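Local coordinates for iron-rich dpsA-homolog protein (PDB 1TKP), which probably protects DNA from oxidative damage by oxidising ferrous iron with hydrogen peroxide and storing it as ferric mineral inside a hollow shell of twelve subunits, at residues L38-V43 with E102-V107; V43-L48 with T73-A78. One frame throughout, in Å; residues are numbered along the deposited sequence.

Contact 1: residues L38-V43 with E102-V107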
# COMPACT_ATOMS: atom_id res chain seq x y z
N LEU A 38 -15.64 2.77 -30.52
CA LEU A 38 -15.18 1.55 -29.93
C LEU A 38 -14.39 0.68 -30.94
O LEU A 38 -13.33 0.11 -30.62
CB LEU A 38 -16.41 0.81 -29.41
CG LEU A 38 -16.16 -0.60 -29.02
CD1 LEU A 38 -15.11 -0.71 -27.93
CD2 LEU A 38 -17.55 -1.19 -28.60
N ALA A 39 -14.92 0.58 -32.13
CA ALA A 39 -14.24 -0.16 -33.17
C ALA A 39 -12.86 0.35 -33.49
O ALA A 39 -11.93 -0.47 -33.63
CB ALA A 39 -15.07 -0.25 -34.42
N ASN A 40 -12.72 1.67 -33.62
CA ASN A 40 -11.41 2.25 -33.88
C ASN A 40 -10.51 2.12 -32.74
O ASN A 40 -9.36 1.91 -32.97
CB ASN A 40 -11.51 3.71 -34.24
CG ASN A 40 -12.05 3.93 -35.66
OD1 ASN A 40 -11.81 3.12 -36.61
ND2 ASN A 40 -12.86 4.97 -35.80
N VAL A 41 -11.01 2.29 -31.50
CA VAL A 41 -10.13 2.28 -30.32
C VAL A 41 -9.65 0.80 -30.10
O VAL A 41 -8.54 0.60 -29.79
CB VAL A 41 -10.85 2.74 -29.09
CG1 VAL A 41 -10.09 2.38 -27.92
CG2 VAL A 41 -10.99 4.28 -29.04
N TYR A 42 -10.52 -0.20 -30.29
CA TYR A 42 -10.06 -1.54 -30.22
C TYR A 42 -9.12 -1.92 -31.38
O TYR A 42 -8.23 -2.77 -31.19
CB TYR A 42 -11.25 -2.50 -30.18
CG TYR A 42 -11.34 -3.18 -28.86
CD1 TYR A 42 -12.57 -3.28 -28.20
CD2 TYR A 42 -10.18 -3.57 -28.21
CE1 TYR A 42 -12.62 -3.85 -26.93
CE2 TYR A 42 -10.21 -4.10 -26.92
CZ TYR A 42 -11.47 -4.25 -26.31
OH TYR A 42 -11.61 -4.85 -25.08
N VAL A 43 -9.26 -1.36 -32.60
CA VAL A 43 -8.14 -1.65 -33.49
C VAL A 43 -6.85 -0.91 -33.07
O VAL A 43 -5.71 -1.44 -33.16
CB VAL A 43 -8.40 -1.60 -35.03
CG1 VAL A 43 -9.83 -1.93 -35.50
CG2 VAL A 43 -7.78 -0.49 -35.70
N GLU A 102 -15.86 -2.64 -38.61
CA GLU A 102 -16.53 -1.39 -38.34
C GLU A 102 -15.57 -0.26 -38.10
O GLU A 102 -15.99 0.91 -37.95
CB GLU A 102 -17.48 -1.53 -37.19
CG GLU A 102 -18.58 -2.58 -37.42
CD GLU A 102 -19.77 -2.06 -38.25
OE1 GLU A 102 -20.71 -2.84 -38.56
OE2 GLU A 102 -19.81 -0.87 -38.60
N ALA A 103 -14.29 -0.57 -38.05
CA ALA A 103 -13.31 0.50 -37.85
C ALA A 103 -13.10 1.25 -39.16
O ALA A 103 -13.02 0.64 -40.23
CB ALA A 103 -12.04 -0.04 -37.46
N SER A 104 -13.01 2.58 -39.08
CA SER A 104 -12.68 3.36 -40.27
C SER A 104 -11.16 3.61 -40.37
O SER A 104 -10.68 4.14 -41.34
CB SER A 104 -13.38 4.72 -40.26
OG SER A 104 -12.92 5.44 -39.10
N VAL A 105 -10.40 3.29 -39.34
CA VAL A 105 -8.96 3.54 -39.39
C VAL A 105 -8.22 2.52 -40.18
O VAL A 105 -8.65 1.43 -40.44
CB VAL A 105 -8.32 3.66 -37.95
CG1 VAL A 105 -8.89 4.84 -37.28
CG2 VAL A 105 -8.65 2.38 -37.14
N ASP A 106 -7.04 2.88 -40.53
CA ASP A 106 -6.20 2.12 -41.42
C ASP A 106 -5.38 1.20 -40.51
O ASP A 106 -4.89 1.66 -39.39
CB ASP A 106 -5.27 3.14 -42.05
CG ASP A 106 -5.94 4.03 -43.12
OD1 ASP A 106 -6.77 3.56 -43.95
OD2 ASP A 106 -5.66 5.25 -43.17
N VAL A 107 -5.31 -0.07 -40.86
CA VAL A 107 -4.65 -0.99 -39.97
C VAL A 107 -3.52 -1.66 -40.70
O VAL A 107 -3.66 -1.92 -41.90
CB VAL A 107 -5.65 -1.94 -39.21
CG1 VAL A 107 -6.89 -2.06 -39.85
CG2 VAL A 107 -4.99 -3.30 -38.80
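N40, on the helix 24-54, reaches with its amide into the loop that follows helix 96-102 and engages two consecutive backbone N-H groups there. The clearer bond runs from V105 N to N40 OD1, 3.1 Å long with an N-H...O angle of 149°. Its donor stands 38° above the carbonyl plane and is therefore not on a lone pair. S104 N is nearer to N40 OD1, at 2.8 Å, but that bond is strongly bent and weak. On the other branch of the amide, N40 ND2 gives a second weak bond to S104 OG at 3.3 Å. A chi1 of -74° sets CG opposite the carbonyl carbon, and the amide extends beyond CB to the loop N-H groups.

The tight part lies beside and beyond this amide. A103 CB sits 3.5 Å from V43 CG1, and V43 CG2 meets V105 CG2 at 3.3 Å, less than normal van der Waals separation for two carbons, as the two valine side chains pass one another running in opposite senses. A39 places its CB against the backbone at the E102-A103 junction, 3.7 Å from A103 N. I125 and D128 of helix 115-142 also touch V105, so this end of the patch is buried.

The margins are looser. E102 brings CB near A39, but its chain bends at chi2 and leads the carboxylate away; E102 and S104 are both exposed, and V107 approaches V43 at the fringe. In the four-helix Dps subunit, the contact fastens the connection between the second and third long helices onto the first: apolar methyls supply the close fit, while one buried amide oxygen accepts a well-formed bond from V105 N and a weak one from S104 N, which would help define the backbone path there.

Contact 2: residues V43-L48 with T73-A78. With FE (Fe (III) ion), chain K; FE (Fe (III) ion), chain L.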
# COMPACT_ATOMS: atom_id res chain seq x y z
N VAL A 43 -9.26 -1.36 -32.60
CA VAL A 43 -8.14 -1.65 -33.49
C VAL A 43 -6.85 -0.91 -33.07
O VAL A 43 -5.71 -1.44 -33.16
CB VAL A 43 -8.40 -1.60 -35.03
CG1 VAL A 43 -9.83 -1.93 -35.50
CG2 VAL A 43 -7.78 -0.49 -35.70
N LEU A 44 -7.00 0.30 -32.54
CA LEU A 44 -5.84 0.96 -32.02
C LEU A 44 -5.17 0.05 -30.97
O LEU A 44 -3.96 -0.15 -31.00
CB LEU A 44 -6.29 2.21 -31.29
CG LEU A 44 -5.16 2.95 -30.59
CD1 LEU A 44 -4.00 3.28 -31.55
CD2 LEU A 44 -5.60 4.24 -29.88
N TYR A 45 -5.98 -0.50 -30.06
CA TYR A 45 -5.41 -1.26 -28.97
C TYR A 45 -4.61 -2.45 -29.55
O TYR A 45 -3.47 -2.70 -29.18
CB TYR A 45 -6.55 -1.71 -28.01
CG TYR A 45 -6.24 -2.95 -27.21
CD1 TYR A 45 -5.70 -2.83 -25.86
CD2 TYR A 45 -6.53 -4.19 -27.71
CE1 TYR A 45 -5.47 -3.97 -25.08
CE2 TYR A 45 -6.27 -5.32 -26.99
CZ TYR A 45 -5.77 -5.20 -25.69
OH TYR A 45 -5.50 -6.33 -25.03
N HIS A 46 -5.19 -3.17 -30.51
CA HIS A 46 -4.49 -4.30 -31.06
C HIS A 46 -3.22 -3.90 -31.77
O HIS A 46 -2.25 -4.56 -31.67
CB HIS A 46 -5.41 -5.11 -31.94
CG HIS A 46 -6.23 -6.14 -31.18
ND1 HIS A 46 -5.66 -7.25 -30.59
CD2 HIS A 46 -7.54 -6.24 -30.97
CE1 HIS A 46 -6.60 -7.94 -29.97
NE2 HIS A 46 -7.76 -7.36 -30.22
N GLN A 47 -3.18 -2.75 -32.44
CA GLN A 47 -1.97 -2.33 -33.13
C GLN A 47 -0.90 -1.88 -32.12
O GLN A 47 0.30 -2.17 -32.29
CB GLN A 47 -2.25 -1.21 -34.12
CG GLN A 47 -1.03 -0.96 -35.00
CD GLN A 47 -1.48 -0.53 -36.39
OE1 GLN A 47 -2.07 -1.35 -37.09
NE2 GLN A 47 -1.32 0.78 -36.73
N LEU A 48 -1.31 -1.23 -31.06
CA LEU A 48 -0.35 -0.88 -30.00
C LEU A 48 0.22 -2.07 -29.34
O LEU A 48 1.41 -2.18 -29.08
CB LEU A 48 -1.06 -0.10 -28.94
CG LEU A 48 -1.54 1.28 -29.41
CD1 LEU A 48 -2.41 1.91 -28.42
CD2 LEU A 48 -0.33 2.25 -29.75
N THR A 73 -4.50 1.96 -21.91
CA THR A 73 -5.39 3.10 -21.85
C THR A 73 -6.49 2.85 -22.92
O THR A 73 -7.65 3.11 -22.67
CB THR A 73 -4.58 4.34 -22.10
OG1 THR A 73 -3.91 4.63 -20.88
CG2 THR A 73 -5.44 5.59 -22.31
N ALA A 74 -6.14 2.26 -24.05
CA ALA A 74 -7.09 2.21 -25.20
C ALA A 74 -8.07 1.21 -24.83
O ALA A 74 -9.30 1.33 -24.98
CB ALA A 74 -6.34 1.84 -26.51
N GLU A 75 -7.56 0.18 -24.20
CA GLU A 75 -8.43 -0.93 -23.70
C GLU A 75 -9.50 -0.40 -22.74
O GLU A 75 -10.70 -0.77 -22.78
CB GLU A 75 -7.56 -2.02 -23.03
CG GLU A 75 -8.34 -3.31 -22.78
CD GLU A 75 -7.80 -4.17 -21.65
OE1 GLU A 75 -6.59 -3.97 -21.24
OE2 GLU A 75 -8.60 -5.05 -21.18
N GLU A 76 -9.10 0.52 -21.92
CA GLU A 76 -9.93 1.06 -20.86
C GLU A 76 -10.90 2.01 -21.51
O GLU A 76 -12.10 2.02 -21.19
CB GLU A 76 -9.06 1.97 -19.95
CG GLU A 76 -8.66 1.51 -18.54
CD GLU A 76 -7.42 2.29 -17.94
OE1 GLU A 76 -7.37 3.63 -17.81
OE2 GLU A 76 -6.50 1.56 -17.54
N VAL A 77 -10.39 2.75 -22.49
CA VAL A 77 -11.30 3.62 -23.27
C VAL A 77 -12.32 2.74 -23.99
O VAL A 77 -13.50 2.99 -23.92
CB VAL A 77 -10.57 4.58 -24.26
CG1 VAL A 77 -11.55 5.36 -24.97
CG2 VAL A 77 -9.66 5.63 -23.45
N ALA A 78 -11.88 1.66 -24.61
CA ALA A 78 -12.87 0.91 -25.35
C ALA A 78 -13.89 0.33 -24.37
O ALA A 78 -15.12 0.26 -24.65
CB ALA A 78 -12.25 -0.21 -26.08
FE FE K . -5.70 -4.79 -19.34
FE FE L . -7.70 -6.23 -19.21
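Helices 24-54 and 60-87 run almost antiparallel here, their short axes 8.7 Å apart at 161°, and Y45 and A74 bring the backbones nearest, with CA atoms 5.4 Å apart. This is the pairing of the first two long helices in the four-helix bundle of the ferritin-like fold. The small A74 permits the approach: its CB lies 3.9 Å from Y45 CB, and the ends of L44 and L48 close around the same methyl more loosely. L44 and L48 also touch Y126 of helix 115-142, which places this side in the bundle core.

Y45 points toward helix 60-87, and with CG anti to the backbone N, chi1 155°, it carries its ring along E75. The acid chain runs beside the ring with the same heading. Y45 CD1 lies 3.5 Å from E75 CB, an oblique approach to the ring, and the ring and carboxylate planes stand 54° apart. Y45 OH bonds to Y42 OH of a second subunit, anchoring the far end of the ring at the subunit interface.

E75, a residue implicated in iron nucleation, extends beyond CG to two ferric ions, each with one further ligand atom from elsewhere; E75 of a second subunit also binds iron here. OE1 of E75 binds the iron of chain K at 2.3 Å, and OE2 that of chain L at 2.5 Å.

How the contacts relate
From the N terminus, helix 24-54 supplies the first segment of both contacts; V43, shared by them, touches only the 102-107 side. Contact 2 closes first, when the chain returns along helix 60-87 to 73-78, a hairpin of two helices with 24 residues between the segments. The chain then completes that helix, passes through helix 96-102 and closes contact 1 at 102-107, after 58 intervening residues; the shorter loop thus lies within the longer. Their centres are about 9 Å apart, and V41 CG1 comes 3.2 Å from A74 O where they touch. Helix 24-54 is thereby tied to its antiparallel partner and to the connection leading into helix 115-142, while both contacts also reach a second subunit.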